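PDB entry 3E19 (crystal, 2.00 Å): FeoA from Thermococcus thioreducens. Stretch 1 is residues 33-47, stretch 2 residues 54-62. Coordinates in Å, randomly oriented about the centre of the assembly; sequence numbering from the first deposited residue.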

# COMPACT_ATOMS: atom_id res chain seq x y z
N SER C 33 -11.58 9.13 -11.78
CA SER C 33 -10.92 8.51 -10.64
C SER C 33 -11.77 8.51 -9.35
O SER C 33 -11.43 7.85 -8.37
CB SER C 33 -9.50 9.11 -10.42
OG SER C 33 -9.49 10.34 -9.70
N MET C 34 -12.89 9.22 -9.37
CA MET C 34 -13.87 9.16 -8.26
C MET C 34 -15.12 8.44 -8.72
O MET C 34 -16.20 8.54 -8.09
CB MET C 34 -14.23 10.57 -7.78
CG MET C 34 -13.17 11.22 -6.91
SD MET C 34 -13.59 12.95 -6.44
CE MET C 34 -13.13 13.73 -7.98
N GLY C 35 -14.99 7.73 -9.84
CA GLY C 35 -16.10 6.97 -10.43
C GLY C 35 -17.11 7.85 -11.16
O GLY C 35 -18.16 7.36 -11.58
N LEU C 36 -16.81 9.15 -11.32
CA LEU C 36 -17.76 10.10 -11.92
C LEU C 36 -17.61 10.16 -13.45
O LEU C 36 -16.76 10.88 -14.01
CB LEU C 36 -17.66 11.46 -11.24
CG LEU C 36 -17.93 11.47 -9.75
CD1 LEU C 36 -17.49 12.80 -9.11
CD2 LEU C 36 -19.42 11.15 -9.51
N THR C 37 -18.39 9.29 -14.08
CA THR C 37 -18.51 9.12 -15.51
C THR C 37 -20.02 8.90 -15.81
O THR C 37 -20.76 8.46 -14.93
CB THR C 37 -17.69 7.84 -15.96
OG1 THR C 37 -17.64 7.74 -17.35
CG2 THR C 37 -18.30 6.60 -15.50
N PRO C 38 -20.48 9.22 -17.03
CA PRO C 38 -21.88 8.99 -17.32
C PRO C 38 -22.38 7.60 -17.03
O PRO C 38 -21.76 6.59 -17.40
CB PRO C 38 -22.00 9.41 -18.79
CG PRO C 38 -20.99 10.45 -18.93
CD PRO C 38 -19.81 9.83 -18.19
N GLY C 39 -23.46 7.55 -16.26
CA GLY C 39 -24.16 6.34 -15.88
C GLY C 39 -23.90 5.88 -14.48
O GLY C 39 -24.65 5.11 -13.95
N ALA C 40 -22.83 6.34 -13.85
CA ALA C 40 -22.59 6.05 -12.44
C ALA C 40 -23.64 6.72 -11.56
O ALA C 40 -24.13 7.80 -11.91
CB ALA C 40 -21.13 6.52 -12.02
N THR C 41 -23.97 6.08 -10.43
CA THR C 41 -24.90 6.59 -9.43
C THR C 41 -24.11 7.17 -8.27
O THR C 41 -23.10 6.63 -7.84
CB THR C 41 -25.88 5.51 -8.98
OG1 THR C 41 -26.61 5.04 -10.12
CG2 THR C 41 -26.84 5.98 -7.90
N ILE C 42 -24.54 8.32 -7.83
CA ILE C 42 -23.90 9.05 -6.78
C ILE C 42 -24.93 9.31 -5.68
O ILE C 42 -26.10 9.61 -5.97
CB ILE C 42 -23.23 10.35 -7.35
CG1 ILE C 42 -22.86 11.34 -6.25
CG2 ILE C 42 -24.07 11.07 -8.37
CD1 ILE C 42 -21.80 12.24 -6.71
N GLN C 43 -24.49 9.17 -4.43
CA GLN C 43 -25.21 9.70 -3.30
C GLN C 43 -24.40 10.75 -2.59
O GLN C 43 -23.21 10.56 -2.32
CB GLN C 43 -25.56 8.63 -2.28
CG GLN C 43 -26.53 9.16 -1.19
CD GLN C 43 -26.78 8.13 -0.11
OE1 GLN C 43 -27.21 8.46 1.02
NE2 GLN C 43 -26.49 6.87 -0.42
N VAL C 44 -25.07 11.85 -2.29
CA VAL C 44 -24.46 12.93 -1.57
C VAL C 44 -24.67 12.64 -0.09
O VAL C 44 -25.81 12.41 0.34
CB VAL C 44 -25.08 14.23 -1.96
CG1 VAL C 44 -24.40 15.38 -1.18
CG2 VAL C 44 -24.94 14.37 -3.50
N LEU C 45 -23.56 12.62 0.66
CA LEU C 45 -23.57 12.27 2.08
C LEU C 45 -23.47 13.50 2.98
O LEU C 45 -24.07 13.53 4.02
CB LEU C 45 -22.41 11.34 2.41
CG LEU C 45 -22.33 10.00 1.68
CD1 LEU C 45 -21.28 9.15 2.32
CD2 LEU C 45 -23.65 9.26 1.70
N GLU C 46 -22.68 14.50 2.58
CA GLU C 46 -22.48 15.71 3.38
C GLU C 46 -22.10 16.84 2.46
O GLU C 46 -21.45 16.62 1.45
CB GLU C 46 -21.35 15.61 4.45
CG GLU C 46 -20.93 14.22 4.85
CD GLU C 46 -19.71 14.22 5.77
OE1 GLU C 46 -19.35 15.31 6.29
OE2 GLU C 46 -19.12 13.11 5.97
N SER C 47 -22.49 18.04 2.86
CA SER C 47 -22.12 19.25 2.14
C SER C 47 -22.17 20.45 3.06
O SER C 47 -22.95 20.47 4.03
CB SER C 47 -23.06 19.46 0.97
OG SER C 47 -22.56 20.48 0.12
N ILE C 54 -19.09 15.48 0.36
CA ILE C 54 -18.74 14.08 0.52
C ILE C 54 -19.78 13.26 -0.21
O ILE C 54 -20.97 13.38 0.08
CB ILE C 54 -18.70 13.67 2.00
CG1 ILE C 54 -17.76 14.62 2.78
CG2 ILE C 54 -18.35 12.18 2.18
CD1 ILE C 54 -16.31 14.74 2.24
N ILE C 55 -19.32 12.43 -1.14
CA ILE C 55 -20.19 11.55 -1.91
C ILE C 55 -19.81 10.09 -1.74
O ILE C 55 -18.70 9.74 -1.32
CB ILE C 55 -20.14 11.87 -3.45
CG1 ILE C 55 -18.73 11.62 -4.02
CG2 ILE C 55 -20.53 13.35 -3.72
CD1 ILE C 55 -18.54 11.83 -5.57
N SER C 56 -20.74 9.23 -2.14
CA SER C 56 -20.51 7.81 -2.24
C SER C 56 -20.84 7.36 -3.67
O SER C 56 -21.93 7.67 -4.20
CB SER C 56 -21.39 7.12 -1.22
OG SER C 56 -21.46 5.74 -1.45
N VAL C 57 -19.88 6.67 -4.29
CA VAL C 57 -19.99 6.11 -5.67
C VAL C 57 -19.57 4.65 -5.62
O VAL C 57 -18.46 4.33 -5.22
CB VAL C 57 -19.13 6.88 -6.69
CG1 VAL C 57 -19.48 6.47 -8.15
CG2 VAL C 57 -19.35 8.35 -6.54
N GLY C 58 -20.51 3.75 -5.94
CA GLY C 58 -20.25 2.32 -5.91
C GLY C 58 -19.81 1.84 -4.56
O GLY C 58 -18.97 0.92 -4.47
N GLY C 59 -20.37 2.45 -3.52
CA GLY C 59 -20.00 2.17 -2.16
C GLY C 59 -18.68 2.75 -1.68
O GLY C 59 -18.24 2.40 -0.60
N VAL C 60 -18.03 3.62 -2.45
CA VAL C 60 -16.77 4.20 -2.05
C VAL C 60 -16.97 5.71 -1.80
O VAL C 60 -17.59 6.40 -2.64
CB VAL C 60 -15.67 3.98 -3.13
CG1 VAL C 60 -14.36 4.66 -2.72
CG2 VAL C 60 -15.51 2.45 -3.43
N ARG C 61 -16.41 6.20 -0.69
CA ARG C 61 -16.57 7.60 -0.31
C ARG C 61 -15.45 8.50 -0.85
O ARG C 61 -14.27 8.18 -0.74
CB ARG C 61 -16.72 7.74 1.23
CG ARG C 61 -18.01 7.05 1.72
CD ARG C 61 -18.36 7.27 3.23
NE ARG C 61 -17.62 8.36 3.89
CZ ARG C 61 -18.10 9.08 4.92
NH1 ARG C 61 -17.36 10.04 5.48
NH2 ARG C 61 -19.33 8.86 5.38
N PHE C 62 -15.85 9.65 -1.39
CA PHE C 62 -14.92 10.63 -1.88
C PHE C 62 -15.31 12.02 -1.40
O PHE C 62 -16.49 12.32 -1.26
CB PHE C 62 -14.90 10.63 -3.42
CG PHE C 62 -14.30 9.41 -3.99
CD1 PHE C 62 -12.91 9.24 -3.95
CD2 PHE C 62 -15.10 8.40 -4.53
CE1 PHE C 62 -12.32 8.07 -4.44
CE2 PHE C 62 -14.50 7.25 -5.03
CZ PHE C 62 -13.10 7.10 -4.98

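Residues 41-46 and 54-57 run as antiparallel strands, their axes 149° apart in direction. Gln43 and Ser56 form a hydrogen-bonded pair, with Gln43 N to Ser56 O at 3.0 Å and Ser56 N to Gln43 O at 2.8 Å. Beyond the next pair, Val44 with Ile55, a beta bulge shifts the register by one residue. Ile54 O therefore accepts two hydrogen bonds, from Leu45 N (2.8 Å) and Glu46 N (3.2 Å), while Ile54 N returns one to Glu46 O (2.8 Å). A type I' turn from Val57 to Val60 then reverses the second stretch; Gly58 and Gly59 both have positive phi, which glycine tolerates best.

The side chains of Ile42, Val44, Ile55 and Val57 share one buried face of the sheet, where branched aliphatic residues suit both extended backbone and close packing. Ile42 CD1 meets Ile55 CG2 at 3.4 Å, and Leu36 reaches in from the preceding loop, its CD1 3.8 Å from Ile55 CD1 and its CD2 4.1 Å from Val57 CG2. Gly35 also has positive phi, and a CB there would lie just 2.9 Å from Val57 CG1, so glycine fits on both counts. Nearby, the flexible Met34 lays its CG over a face of the Phe62 ring, 3.9 Å from the centroid, in a CH-pi contact.

Gln43, Ser56, Glu46 and Ile54 point to the other face, which is partly exposed and accommodates polar groups. Here the aliphatic part of Arg61 packs against Leu45, with CD 3.6 Å from Leu45 CD1, and its guanidinium forms a salt bridge with Glu46 (NH1 to OE2, 3.6 Å). A long side chain suits Arg61, whose CA-to-CB bond points away from the first stretch although its end approaches it. Altogether the contact buries 749 Å², counting both sides.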